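Local atomic coordinates of protein osa (Shigella flexneri, PDB entry 4O7K), a protein that suppresses the oncogenicity of Agrobacterium tumefaciens and serves as a plasmid fertility inhibition factor related to the ParB/Srx superfamily. Residues D54-A59 against V112-P117; I68-G73 against V153-S158; S116-A121 against M140-W145. The protein carries 1 engineered substitution. All blocks are in the same frame, centred on the assembly; numbering follows the deposited sequence.

Contact 1: D54-A59 against V112-P117; sequences DAFMTA and VGIDSP
F56 presents one ring face to I114, whose CB stands 3.9 Å above the ring plane over its centre, only 6° off the normal from that centre: a CH-pi contact. Farther out, I114 CD1 reaches F56 CE2 at 3.7 Å, while F56 CD1 lies 3.5 Å from I114 N, so backbone and side chain of the turn both meet the ring. With CG anti to the carbonyl carbon (chi1 -67°), the ring lies against G113 and I114. At its backbone, F56 O receives a CA-H...O contact from P117 CA at 3.4 Å. M57 directs its side chain away from the turn and touches P117 through its backbone, M57 C lying 3.7 Å from P117 CB. T58 sets CB against P117 CG at 3.8 Å; its OG1 turns to V43 O instead. No hydrogen bond joins the segments; beyond the CA-H...O contact they meet by packing. G113, at positive phi (106°) just past helix 103-112, opens a type I beta turn closed by S116 N to G113 O (2.9 Å). This is a helix-to-strand connection: the turn leads through P117 into strand 118-128, which pairs in parallel with strand 55-58 in the mixed sheet.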
ATOM      1  N   ASP A  54     -16.211  -5.026  -1.558  1.00 38.31           N
ATOM      2  CA  ASP A  54     -15.213  -4.266  -2.305  1.00 32.86           C
ATOM      3  C   ASP A  54     -14.777  -3.020  -1.562  1.00 32.10           C
ATOM      4  O   ASP A  54     -15.578  -2.403  -0.863  1.00 32.47           O
ATOM      5  CB  ASP A  54     -15.760  -3.834  -3.670  1.00 35.99           C
ATOM      6  CG  ASP A  54     -16.142  -5.000  -4.548  1.00 34.19           C
ATOM      7  OD1 ASP A  54     -15.645  -6.119  -4.303  1.00 33.83           O
ATOM      8  OD2 ASP A  54     -16.910  -4.779  -5.508  1.00 36.15           O
ATOM      9  N   ALA A  55     -13.515  -2.642  -1.731  1.00 31.24           N
ATOM     10  CA  ALA A  55     -13.044  -1.339  -1.283  1.00 31.57           C
ATOM     11  C   ALA A  55     -12.838  -0.445  -2.502  1.00 32.33           C
ATOM     12  O   ALA A  55     -12.661  -0.940  -3.622  1.00 27.44           O
ATOM     13  CB  ALA A  55     -11.750  -1.469  -0.475  1.00 28.31           C
ATOM     14  N   PHE A  56     -12.887   0.866  -2.284  1.00 27.87           N
ATOM     15  CA  PHE A  56     -12.630   1.833  -3.342  1.00 28.73           C
ATOM     16  C   PHE A  56     -11.628   2.882  -2.873  1.00 29.69           C
ATOM     17  O   PHE A  56     -11.700   3.355  -1.737  1.00 27.63           O
ATOM     18  CB  PHE A  56     -13.926   2.507  -3.791  1.00 31.12           C
ATOM     19  CG  PHE A  56     -14.873   1.574  -4.485  1.00 26.77           C
ATOM     20  CD1 PHE A  56     -15.726   0.765  -3.751  1.00 29.21           C
ATOM     21  CD2 PHE A  56     -14.895   1.487  -5.869  1.00 28.50           C
ATOM     22  CE1 PHE A  56     -16.594  -0.118  -4.393  1.00 32.49           C
ATOM     23  CE2 PHE A  56     -15.772   0.608  -6.519  1.00 36.45           C
ATOM     24  CZ  PHE A  56     -16.618  -0.192  -5.778  1.00 30.82           C
ATOM     25  N   MET A  57     -10.690   3.236  -3.748  1.00 26.38           N
ATOM     26  CA  MET A  57      -9.712   4.262  -3.444  1.00 25.99           C
ATOM     27  C   MET A  57      -9.601   5.233  -4.603  1.00 29.70           C
ATOM     28  O   MET A  57     -10.021   4.921  -5.720  1.00 24.78           O
ATOM     29  CB  MET A  57      -8.346   3.638  -3.121  1.00 24.06           C
ATOM     30  CG  MET A  57      -8.389   2.668  -1.946  1.00 21.88           C
ATOM     31  SD  MET A  57      -6.739   2.182  -1.402  1.00 25.73           S
ATOM     32  CE  MET A  57      -6.373   3.571  -0.334  1.00 24.66           C
ATOM     33  N   THR A  58      -9.031   6.407  -4.334  1.00 26.02           N
ATOM     34  CA  THR A  58      -8.950   7.456  -5.337  1.00 25.04           C
ATOM     35  C   THR A  58      -7.629   8.217  -5.268  1.00 28.47           C
ATOM     36  O   THR A  58      -7.012   8.311  -4.211  1.00 28.42           O
ATOM     37  CB  THR A  58     -10.104   8.469  -5.189  1.00 26.06           C
ATOM     38  OG1 THR A  58      -9.980   9.475  -6.200  1.00 26.27           O
ATOM     39  CG2 THR A  58     -10.066   9.134  -3.811  1.00 27.42           C
ATOM     40  N   ALA A  59      -7.204   8.764  -6.401  1.00 28.89           N
ATOM     41  CA  ALA A  59      -6.007   9.600  -6.443  1.00 27.34           C
ATOM     42  C   ALA A  59      -6.369  11.086  -6.461  1.00 28.73           C
ATOM     43  O   ALA A  59      -5.586  11.916  -6.926  1.00 29.74           O
ATOM     44  CB  ALA A  59      -5.160   9.250  -7.663  1.00 29.19           C
ATOM     45  N   VAL A 112     -17.714   2.832   3.477  1.00 34.80           N
ATOM     46  CA  VAL A 112     -18.664   3.613   2.685  1.00 35.96           C
ATOM     47  C   VAL A 112     -18.755   3.171   1.227  1.00 40.23           C
ATOM     48  O   VAL A 112     -19.857   2.938   0.713  1.00 33.45           O
ATOM     49  CB  VAL A 112     -18.329   5.108   2.723  1.00 33.39           C
ATOM     50  CG1 VAL A 112     -19.227   5.868   1.762  1.00 32.34           C
ATOM     51  CG2 VAL A 112     -18.490   5.630   4.135  1.00 34.76           C
ATOM     52  N   GLY A 113     -17.613   3.065   0.553  1.00 37.19           N
ATOM     53  CA  GLY A 113     -17.608   2.569  -0.813  1.00 38.02           C
ATOM     54  C   GLY A 113     -17.376   3.628  -1.871  1.00 39.64           C
ATOM     55  O   GLY A 113     -16.721   4.642  -1.610  1.00 29.84           O
ATOM     56  N   ILE A 114     -17.926   3.395  -3.063  1.00 31.14           N
ATOM     57  CA  ILE A 114     -17.651   4.247  -4.220  1.00 29.47           C
ATOM     58  C   ILE A 114     -18.118   5.686  -4.002  1.00 33.72           C
ATOM     59  O   ILE A 114     -17.561   6.614  -4.584  1.00 37.34           O
ATOM     60  CB  ILE A 114     -18.292   3.689  -5.519  1.00 35.74           C
ATOM     61  CG1 ILE A 114     -17.793   4.481  -6.734  1.00 41.17           C
ATOM     62  CG2 ILE A 114     -19.814   3.702  -5.434  1.00 32.93           C
ATOM     63  CD1 ILE A 114     -17.335   3.626  -7.895  1.00 41.49           C
ATOM     64  N   ASP A 115     -19.118   5.880  -3.148  1.00 35.76           N
ATOM     65  CA  ASP A 115     -19.572   7.233  -2.842  1.00 37.92           C
ATOM     66  C   ASP A 115     -18.511   8.055  -2.110  1.00 40.31           C
ATOM     67  O   ASP A 115     -18.557   9.282  -2.116  1.00 39.05           O
ATOM     68  CB  ASP A 115     -20.850   7.195  -2.014  1.00 43.49           C
ATOM     69  CG  ASP A 115     -22.035   6.693  -2.808  1.00 44.75           C
ATOM     70  OD1 ASP A 115     -21.958   6.701  -4.054  1.00 42.73           O
ATOM     71  OD2 ASP A 115     -23.036   6.290  -2.181  1.00 46.78           O
ATOM     72  N   SER A 116     -17.558   7.383  -1.474  1.00 35.75           N
ATOM     73  CA  SER A 116     -16.462   8.096  -0.818  1.00 35.37           C
ATOM     74  C   SER A 116     -15.203   7.239  -0.799  1.00 34.48           C
ATOM     75  O   SER A 116     -14.866   6.660   0.235  1.00 31.81           O
ATOM     76  CB  SER A 116     -16.845   8.494   0.611  1.00 34.92           C
ATOM     77  OG  SER A 116     -15.879   9.377   1.172  1.00 38.80           O
ATOM     78  N   PRO A 117     -14.517   7.138  -1.953  1.00 30.85           N
ATOM     79  CA  PRO A 117     -13.299   6.325  -2.009  1.00 28.82           C
ATOM     80  C   PRO A 117     -12.209   6.888  -1.099  1.00 28.47           C
ATOM     81  O   PRO A 117     -12.112   8.101  -0.923  1.00 28.29           O
ATOM     82  CB  PRO A 117     -12.883   6.393  -3.481  1.00 32.62           C
ATOM     83  CG  PRO A 117     -13.585   7.590  -4.037  1.00 42.01           C
ATOM     84  CD  PRO A 117     -14.858   7.727  -3.260  1.00 37.64           C
TER

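Contact 2: I68-G73 against V153-S158; sequences IVYVNG and VFPVLS
I68-N72 and V153-S158 run antiparallel, their axes 4.5 Å apart at closest and inclined at 145° between N-to-C directions. Two hydrogen-bonded pairs set the register. V69 and V156 exchange bonds in both directions, V69 N to V156 O at 3.0 Å and V156 N to V69 O at 2.8 Å. V71 N reaches F154 O at 2.9 Å, nearly straight (177°), whereas the return bond from F154 N to V71 O stretches to 3.3 Å. P155, which has no N-H to give, occupies a non-hydrogen-bonded pair with Y70.

Side chains divide between the two faces of the sheet. On the face of I68, Y70, V153, P155 and L157, P155 CB lies 3.7 Å from Y70 CD1, approaching the ring obliquely. I68 CG2 sits over one face of the same ring, offset toward the rim; the I68 and P155 side chains lie side by side, and CG2, anti to the backbone N, touches P155 CB. I68 CG1 meets L157 CD2. On the other face, V71 CG2 is 3.6 Å above the F154 ring plane, again toward the rim, in a CH-pi contact. F154 CG stands between its backbone N and carbonyl carbon (chi1 50°), and the ring then lies against V71 and near G73 CA. V71 CG1 turns to V156 CG2, 3.8 Å away, the two side chains crossing at about a right angle.

N72 caps the helix that follows, its OD1 accepting from A75 N. Y70 OH bonds to W45 NE1, and the F154 ring meets F76 edge-to-face. Strand 67-72 is the middle of a three-stranded antiparallel sheet, flanked by 153-158 and 177-178. Helix 179-189 packs on I68, Y70 and L157, helix 161-171 touches V71 and S158, and strand 118-128 packs on P155, V156 and L157, bonding to L157 through A121.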
ATOM      1  N   ILE A  68       1.989   7.089  -9.562  1.00 27.90           N
ATOM      2  CA  ILE A  68       1.326   5.949  -8.954  1.00 24.13           C
ATOM      3  C   ILE A  68       2.174   4.696  -9.125  1.00 22.60           C
ATOM      4  O   ILE A  68       2.707   4.426 -10.202  1.00 27.00           O
ATOM      5  CB  ILE A  68      -0.073   5.737  -9.550  1.00 26.38           C
ATOM      6  CG1 ILE A  68      -1.019   6.831  -9.026  1.00 25.09           C
ATOM      7  CG2 ILE A  68      -0.600   4.356  -9.182  1.00 24.47           C
ATOM      8  CD1 ILE A  68      -2.180   7.116  -9.946  1.00 31.75           C
ATOM      9  N   VAL A  69       2.306   3.945  -8.040  1.00 22.86           N
ATOM     10  CA  VAL A  69       2.918   2.633  -8.088  1.00 22.26           C
ATOM     11  C   VAL A  69       1.900   1.608  -7.585  1.00 25.51           C
ATOM     12  O   VAL A  69       1.316   1.765  -6.507  1.00 21.38           O
ATOM     13  CB  VAL A  69       4.199   2.557  -7.236  1.00 23.85           C
ATOM     14  CG1 VAL A  69       4.870   1.201  -7.398  1.00 26.60           C
ATOM     15  CG2 VAL A  69       5.157   3.698  -7.615  1.00 25.68           C
ATOM     16  N   TYR A  70       1.667   0.579  -8.384  1.00 22.96           N
ATOM     17  CA  TYR A  70       0.843  -0.542  -7.944  1.00 21.95           C
ATOM     18  C   TYR A  70       1.750  -1.516  -7.231  1.00 24.88           C
ATOM     19  O   TYR A  70       2.687  -2.045  -7.831  1.00 21.92           O
ATOM     20  CB  TYR A  70       0.150  -1.221  -9.121  1.00 21.05           C
ATOM     21  CG  TYR A  70      -0.792  -0.302  -9.853  1.00 23.11           C
ATOM     22  CD1 TYR A  70      -1.968   0.137  -9.256  1.00 23.49           C
ATOM     23  CD2 TYR A  70      -0.493   0.149 -11.129  1.00 27.55           C
ATOM     24  CE1 TYR A  70      -2.826   0.995  -9.917  1.00 26.93           C
ATOM     25  CE2 TYR A  70      -1.332   1.009 -11.792  1.00 27.98           C
ATOM     26  CZ  TYR A  70      -2.501   1.418 -11.187  1.00 32.27           C
ATOM     27  OH  TYR A  70      -3.336   2.263 -11.862  1.00 31.32           O
ATOM     28  N   VAL A  71       1.498  -1.750  -5.950  1.00 23.83           N
ATOM     29  CA  VAL A  71       2.432  -2.577  -5.206  1.00 24.43           C
ATOM     30  C   VAL A  71       1.861  -3.935  -4.849  1.00 25.20           C
ATOM     31  O   VAL A  71       0.660  -4.109  -4.624  1.00 24.02           O
ATOM     32  CB  VAL A  71       2.934  -1.883  -3.896  1.00 24.41           C
ATOM     33  CG1 VAL A  71       3.593  -0.544  -4.219  1.00 23.29           C
ATOM     34  CG2 VAL A  71       1.806  -1.694  -2.905  1.00 22.68           C
ATOM     35  N   ASN A  72       2.756  -4.906  -4.844  1.00 24.75           N
ATOM     36  CA  ASN A  72       2.503  -6.206  -4.275  1.00 24.95           C
ATOM     37  C   ASN A  72       2.372  -6.038  -2.766  1.00 27.75           C
ATOM     38  O   ASN A  72       3.350  -5.701  -2.086  1.00 24.74           O
ATOM     39  CB  ASN A  72       3.655  -7.146  -4.650  1.00 24.59           C
ATOM     40  CG  ASN A  72       3.494  -8.535  -4.086  1.00 31.11           C
ATOM     41  OD1 ASN A  72       3.078  -8.718  -2.941  1.00 33.38           O
ATOM     42  ND2 ASN A  72       3.849  -9.532  -4.888  1.00 30.89           N
ATOM     43  N   GLY A  73       1.171  -6.256  -2.238  1.00 24.47           N
ATOM     44  CA  GLY A  73       0.924  -6.080  -0.811  1.00 25.62           C
ATOM     45  C   GLY A  73       1.933  -6.745   0.114  1.00 28.06           C
ATOM     46  O   GLY A  73       2.432  -6.116   1.055  1.00 26.76           O
ATOM     47  N   VAL A 153      -3.017  -6.353  -4.299  1.00 25.74           N
ATOM     48  CA  VAL A 153      -2.312  -5.258  -4.958  1.00 22.26           C
ATOM     49  C   VAL A 153      -3.103  -3.978  -4.717  1.00 27.16           C
ATOM     50  O   VAL A 153      -4.340  -3.978  -4.758  1.00 23.02           O
ATOM     51  CB  VAL A 153      -2.140  -5.515  -6.488  1.00 28.95           C
ATOM     52  CG1 VAL A 153      -1.449  -4.339  -7.177  1.00 25.21           C
ATOM     53  CG2 VAL A 153      -1.359  -6.798  -6.739  1.00 26.30           C
ATOM     54  N   PHE A 154      -2.399  -2.887  -4.426  1.00 25.16           N
ATOM     55  CA  PHE A 154      -3.061  -1.609  -4.295  1.00 23.48           C
ATOM     56  C   PHE A 154      -2.113  -0.509  -4.757  1.00 24.49           C
ATOM     57  O   PHE A 154      -0.894  -0.698  -4.764  1.00 25.51           O
ATOM     58  CB  PHE A 154      -3.558  -1.385  -2.849  1.00 25.57           C
ATOM     59  CG  PHE A 154      -2.518  -1.628  -1.777  1.00 25.83           C
ATOM     60  CD1 PHE A 154      -1.631  -0.630  -1.416  1.00 26.08           C
ATOM     61  CD2 PHE A 154      -2.475  -2.836  -1.098  1.00 24.25           C
ATOM     62  CE1 PHE A 154      -0.690  -0.838  -0.420  1.00 26.76           C
ATOM     63  CE2 PHE A 154      -1.542  -3.056  -0.094  1.00 28.01           C
ATOM     64  CZ  PHE A 154      -0.646  -2.058   0.246  1.00 27.06           C
ATOM     65  N   PRO A 155      -2.669   0.628  -5.182  1.00 23.41           N
ATOM     66  CA  PRO A 155      -1.819   1.744  -5.603  1.00 23.76           C
ATOM     67  C   PRO A 155      -1.352   2.587  -4.419  1.00 23.03           C
ATOM     68  O   PRO A 155      -2.048   2.660  -3.402  1.00 22.45           O
ATOM     69  CB  PRO A 155      -2.727   2.565  -6.521  1.00 22.25           C
ATOM     70  CG  PRO A 155      -4.124   2.184  -6.152  1.00 25.65           C
ATOM     71  CD  PRO A 155      -4.102   0.903  -5.378  1.00 25.31           C
ATOM     72  N   VAL A 156      -0.185   3.197  -4.567  1.00 24.60           N
ATOM     73  CA  VAL A 156       0.322   4.168  -3.605  1.00 21.56           C
ATOM     74  C   VAL A 156       0.885   5.332  -4.408  1.00 23.09           C
ATOM     75  O   VAL A 156       1.105   5.212  -5.617  1.00 25.44           O
ATOM     76  CB  VAL A 156       1.409   3.586  -2.676  1.00 23.01           C
ATOM     77  CG1 VAL A 156       0.841   2.495  -1.776  1.00 23.23           C
ATOM     78  CG2 VAL A 156       2.589   3.056  -3.494  1.00 26.40           C
ATOM     79  N   LEU A 157       1.104   6.451  -3.732  1.00 21.66           N
ATOM     80  CA  LEU A 157       1.590   7.676  -4.363  1.00 23.01           C
ATOM     81  C   LEU A 157       3.038   7.967  -3.984  1.00 26.56           C
ATOM     82  O   LEU A 157       3.425   7.803  -2.836  1.00 26.74           O
ATOM     83  CB  LEU A 157       0.713   8.864  -3.958  1.00 25.14           C
ATOM     84  CG  LEU A 157      -0.687   8.914  -4.571  1.00 23.47           C
ATOM     85  CD1 LEU A 157      -1.494   9.992  -3.875  1.00 23.64           C
ATOM     86  CD2 LEU A 157      -0.562   9.214  -6.059  1.00 23.60           C
ATOM     87  N   SER A 158       3.815   8.403  -4.971  1.00 23.07           N
ATOM     88  CA  SER A 158       5.222   8.719  -4.795  1.00 24.16           C
ATOM     89  C   SER A 158       5.503  10.098  -5.374  1.00 29.71           C
ATOM     90  O   SER A 158       4.901  10.502  -6.369  1.00 26.56           O
ATOM     91  CB  SER A 158       6.088   7.655  -5.465  1.00 25.25           C
ATOM     92  OG  SER A 158       7.439   8.049  -5.531  1.00 28.81           O
TER

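Contact 3: S116-A121 against M140-W145; sequences SPVPLA and MTRSMW. With PO4 (phosphate ion), chain B; IPA (isopropyl alcohol), chain E; PO4 (phosphate ion), chain C.
The guanidinium of R142 sits between P119 O, at its NH1 edge, and a phosphate ion at its NE/NH2 edge, both near its plane. NH1 gives a hydrogen bond of 2.8 Å to P119 O, which lies 14° out of the guanidinium plane; the donor stands above the carbonyl plane, 39° out of it. NE bonds O4 of the phosphate at 2.7 Å and NH2 bonds its O1 at 3.0 Å, so two N-H groups grip the anion and fix the rotation of the group. Isopropanol O2 takes a further bond from NH2, while its C1 packs against P119 CG. V118 CG1 approaches obliquely, 3.5 Å from R142 NH1. The arginine gets there by a bend at chi3 (68°), which places NE toward the phosphate.

The W145 ring has O4 of a second phosphate at its edge, in plane, and NE1 donates to O1 of that ion at 3.2 Å. H149 and F110 stack on this indole, and H149 and H52 also bind the same ion. A121 CB rests 3.7 Å from S143 OG, whose hydrogen-bond partner is G139 O.

The first phosphate also accepts from T141 N at O2 (3.0 Å), from R142 N at O4 (2.9 Å), from T141 OG1, and from K102. Both ions and the alcohol probably come from the crystallisation liquor. Backbone N-H groups at a helix start, joined by an arginine, form an anion site; with G139 just before the helix it recalls the G-x-x-R phosphate-binding motif of ParB/Srx proteins, consistent with a phosphate-binding role.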
ATOM      1  N   SER A 116     -17.558   7.383  -1.474  1.00 35.75           N
ATOM      2  CA  SER A 116     -16.462   8.096  -0.818  1.00 35.37           C
ATOM      3  C   SER A 116     -15.203   7.239  -0.799  1.00 34.48           C
ATOM      4  O   SER A 116     -14.866   6.660   0.235  1.00 31.81           O
ATOM      5  CB  SER A 116     -16.845   8.494   0.611  1.00 34.92           C
ATOM      6  OG  SER A 116     -15.879   9.377   1.172  1.00 38.80           O
ATOM      7  N   PRO A 117     -14.517   7.138  -1.953  1.00 30.85           N
ATOM      8  CA  PRO A 117     -13.299   6.325  -2.009  1.00 28.82           C
ATOM      9  C   PRO A 117     -12.209   6.888  -1.099  1.00 28.47           C
ATOM     10  O   PRO A 117     -12.112   8.101  -0.923  1.00 28.29           O
ATOM     11  CB  PRO A 117     -12.883   6.393  -3.481  1.00 32.62           C
ATOM     12  CG  PRO A 117     -13.585   7.590  -4.037  1.00 42.01           C
ATOM     13  CD  PRO A 117     -14.858   7.727  -3.260  1.00 37.64           C
ATOM     14  N   VAL A 118     -11.408   5.996  -0.529  1.00 29.67           N
ATOM     15  CA  VAL A 118     -10.301   6.384   0.335  1.00 29.38           C
ATOM     16  C   VAL A 118      -9.108   6.889  -0.487  1.00 24.83           C
ATOM     17  O   VAL A 118      -8.637   6.194  -1.379  1.00 25.72           O
ATOM     18  CB  VAL A 118      -9.856   5.200   1.211  1.00 27.25           C
ATOM     19  CG1 VAL A 118      -8.660   5.599   2.106  1.00 23.84           C
ATOM     20  CG2 VAL A 118     -11.025   4.710   2.052  1.00 30.80           C
ATOM     21  N   PRO A 119      -8.618   8.104  -0.192  1.00 29.90           N
ATOM     22  CA  PRO A 119      -7.424   8.613  -0.888  1.00 29.39           C
ATOM     23  C   PRO A 119      -6.197   7.726  -0.667  1.00 24.85           C
ATOM     24  O   PRO A 119      -6.068   7.086   0.380  1.00 23.07           O
ATOM     25  CB  PRO A 119      -7.225  10.001  -0.273  1.00 33.95           C
ATOM     26  CG  PRO A 119      -8.604  10.392   0.195  1.00 35.62           C
ATOM     27  CD  PRO A 119      -9.207   9.118   0.701  1.00 31.14           C
ATOM     28  N   LEU A 120      -5.319   7.680  -1.663  1.00 26.74           N
ATOM     29  CA  LEU A 120      -4.111   6.868  -1.591  1.00 24.86           C
ATOM     30  C   LEU A 120      -3.155   7.343  -0.501  1.00 23.92           C
ATOM     31  O   LEU A 120      -3.131   8.517  -0.150  1.00 25.49           O
ATOM     32  CB  LEU A 120      -3.378   6.892  -2.931  1.00 22.78           C
ATOM     33  CG  LEU A 120      -4.172   6.354  -4.126  1.00 25.47           C
ATOM     34  CD1 LEU A 120      -3.271   6.360  -5.356  1.00 25.95           C
ATOM     35  CD2 LEU A 120      -4.679   4.968  -3.808  1.00 26.50           C
ATOM     36  N   ALA A 121      -2.364   6.404   0.001  1.00 20.30           N
ATOM     37  CA  ALA A 121      -1.217   6.700   0.849  1.00 25.07           C
ATOM     38  C   ALA A 121      -0.100   7.338   0.040  1.00 27.33           C
ATOM     39  O   ALA A 121       0.088   7.032  -1.146  1.00 28.96           O
ATOM     40  CB  ALA A 121      -0.719   5.434   1.511  1.00 22.74           C
ATOM     41  N   MET A 140      -0.586   5.627   6.727  1.00 25.34           N
ATOM     42  CA  MET A 140      -0.176   4.397   7.402  1.00 23.51           C
ATOM     43  C   MET A 140      -1.357   3.529   7.824  1.00 25.29           C
ATOM     44  O   MET A 140      -1.339   2.324   7.621  1.00 26.27           O
ATOM     45  CB  MET A 140       0.690   4.714   8.637  1.00 29.40           C
ATOM     46  CG  MET A 140       2.137   4.974   8.295  1.00 26.53           C
ATOM     47  SD  MET A 140       3.206   5.078   9.758  1.00 30.63           S
ATOM     48  CE  MET A 140       2.513   6.534  10.522  1.00 31.08           C
ATOM     49  N   THR A 141      -2.382   4.121   8.416  1.00 29.32           N
ATOM     50  CA  THR A 141      -3.477   3.296   8.919  1.00 25.82           C
ATOM     51  C   THR A 141      -4.294   2.681   7.786  1.00 26.40           C
ATOM     52  O   THR A 141      -4.679   1.525   7.870  1.00 25.84           O
ATOM     53  CB  THR A 141      -4.416   4.076   9.834  1.00 27.58           C
ATOM     54  OG1 THR A 141      -3.655   4.907  10.715  1.00 31.36           O
ATOM     55  CG2 THR A 141      -5.234   3.111  10.664  1.00 32.07           C
ATOM     56  N   ARG A 142      -4.556   3.436   6.727  1.00 25.87           N
ATOM     57  CA  ARG A 142      -5.310   2.869   5.612  1.00 26.89           C
ATOM     58  C   ARG A 142      -4.483   1.771   4.944  1.00 27.25           C
ATOM     59  O   ARG A 142      -5.037   0.818   4.414  1.00 24.77           O
ATOM     60  CB  ARG A 142      -5.717   3.948   4.605  1.00 26.75           C
ATOM     61  CG  ARG A 142      -4.585   4.509   3.762  1.00 25.52           C
ATOM     62  CD  ARG A 142      -4.969   5.856   3.165  1.00 28.06           C
ATOM     63  NE  ARG A 142      -5.105   6.894   4.191  1.00 29.49           N
ATOM     64  CZ  ARG A 142      -5.803   8.015   4.032  1.00 32.04           C
ATOM     65  NH1 ARG A 142      -6.438   8.251   2.887  1.00 31.87           N
ATOM     66  NH2 ARG A 142      -5.878   8.896   5.015  1.00 36.61           N
ATOM     67  N   SER A 143      -3.155   1.890   5.001  1.00 24.07           N
ATOM     68  CA  SER A 143      -2.266   0.826   4.515  1.00 19.78           C
ATOM     69  C   SER A 143      -2.396  -0.430   5.375  1.00 22.65           C
ATOM     70  O   SER A 143      -2.383  -1.552   4.854  1.00 26.90           O
ATOM     71  CB  SER A 143      -0.794   1.285   4.502  1.00 24.96           C
ATOM     72  OG  SER A 143      -0.573   2.332   3.567  1.00 23.96           O
ATOM     73  N   MET A 144      -2.512  -0.246   6.691  1.00 29.20           N
ATOM     74  CA  MET A 144      -2.713  -1.381   7.593  1.00 25.54           C
ATOM     75  C   MET A 144      -4.020  -2.109   7.288  1.00 26.38           C
ATOM     76  O   MET A 144      -4.085  -3.340   7.307  1.00 27.45           O
ATOM     77  CB  MET A 144      -2.714  -0.925   9.056  1.00 24.76           C
ATOM     78  CG  MET A 144      -1.391  -0.366   9.554  1.00 26.19           C
ATOM     79  SD  MET A 144      -1.550   0.063  11.297  1.00 29.53           S
ATOM     80  CE  MET A 144      -0.053   1.032  11.567  1.00 31.78           C
ATOM     81  N   TRP A 145      -5.062  -1.329   7.026  1.00 23.86           N
ATOM     82  CA  TRP A 145      -6.378  -1.888   6.738  1.00 26.33           C
ATOM     83  C   TRP A 145      -6.265  -2.812   5.527  1.00 29.03           C
ATOM     84  O   TRP A 145      -6.680  -3.970   5.583  1.00 25.11           O
ATOM     85  CB  TRP A 145      -7.404  -0.770   6.497  1.00 26.49           C
ATOM     86  CG  TRP A 145      -8.844  -1.262   6.393  1.00 30.41           C
ATOM     87  CD1 TRP A 145      -9.768  -1.337   7.406  1.00 32.68           C
ATOM     88  CD2 TRP A 145      -9.506  -1.746   5.214  1.00 33.81           C
ATOM     89  NE1 TRP A 145     -10.960  -1.835   6.926  1.00 31.41           N
ATOM     90  CE2 TRP A 145     -10.825  -2.095   5.584  1.00 30.62           C
ATOM     91  CE3 TRP A 145      -9.109  -1.921   3.880  1.00 28.45           C
ATOM     92  CZ2 TRP A 145     -11.747  -2.602   4.673  1.00 30.73           C
ATOM     93  CZ3 TRP A 145     -10.026  -2.423   2.978  1.00 27.39           C
ATOM     94  CH2 TRP A 145     -11.335  -2.757   3.378  1.00 29.14           C
TER
HETATM   95  P   PO4 B 201      -4.319   7.284   7.884  0.99 35.20           P
HETATM   96  O1  PO4 B 201      -4.185   8.717   7.452  0.99 42.73           O
HETATM   97  O2  PO4 B 201      -3.226   6.951   8.869  0.99 34.06           O
HETATM   98  O3  PO4 B 201      -5.677   7.051   8.496  0.99 50.39           O
HETATM   99  O4  PO4 B 201      -4.180   6.356   6.695  0.99 29.62           O
HETATM  100  C1  IPA E 204      -7.598  11.477   3.382  1.00 37.80           C
HETATM  101  C2  IPA E 204      -8.800  11.506   4.320  1.00 32.89           C
HETATM  102  C3  IPA E 204     -10.090  11.275   3.541  1.00 37.85           C
HETATM  103  O2  IPA E 204      -8.658  10.489   5.283  1.00 48.30           O
HETATM  104  P   PO4 C 202     -13.921  -4.221   8.455  1.00 45.99           P
HETATM  105  O1  PO4 C 202     -12.653  -3.580   9.001  1.00 40.55           O
HETATM  106  O2  PO4 C 202     -13.614  -5.604   7.931  1.00 42.82           O
HETATM  107  O3  PO4 C 202     -14.966  -4.334   9.540  1.00 56.34           O
HETATM  108  O4  PO4 C 202     -14.481  -3.366   7.345  1.00 46.01           O

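In the fold
Contacts 1 and 3 have centres 10 Å apart and share S116 and P117: the turn of contact 1 becomes the strand of contact 3. There V118 joins strand 55-58, F56 O lying 2.9 Å from V118 N. Contact 2 is in the three-stranded sheet, 11 Å from contact 3 and 16 Å from contact 1, centre to centre; A121 O, 2.8 Å from L157 N, links the two sheets. Along the chain, segments 54-59 and 68-73 come first, then 112-121, 140-145 and 153-158, so contacts 1 and 2 interleave and contact 3 falls between the segments of contact 2. Strand 118-128 thus connects both sheets and meets the phosphate-bearing start of helix 140-148.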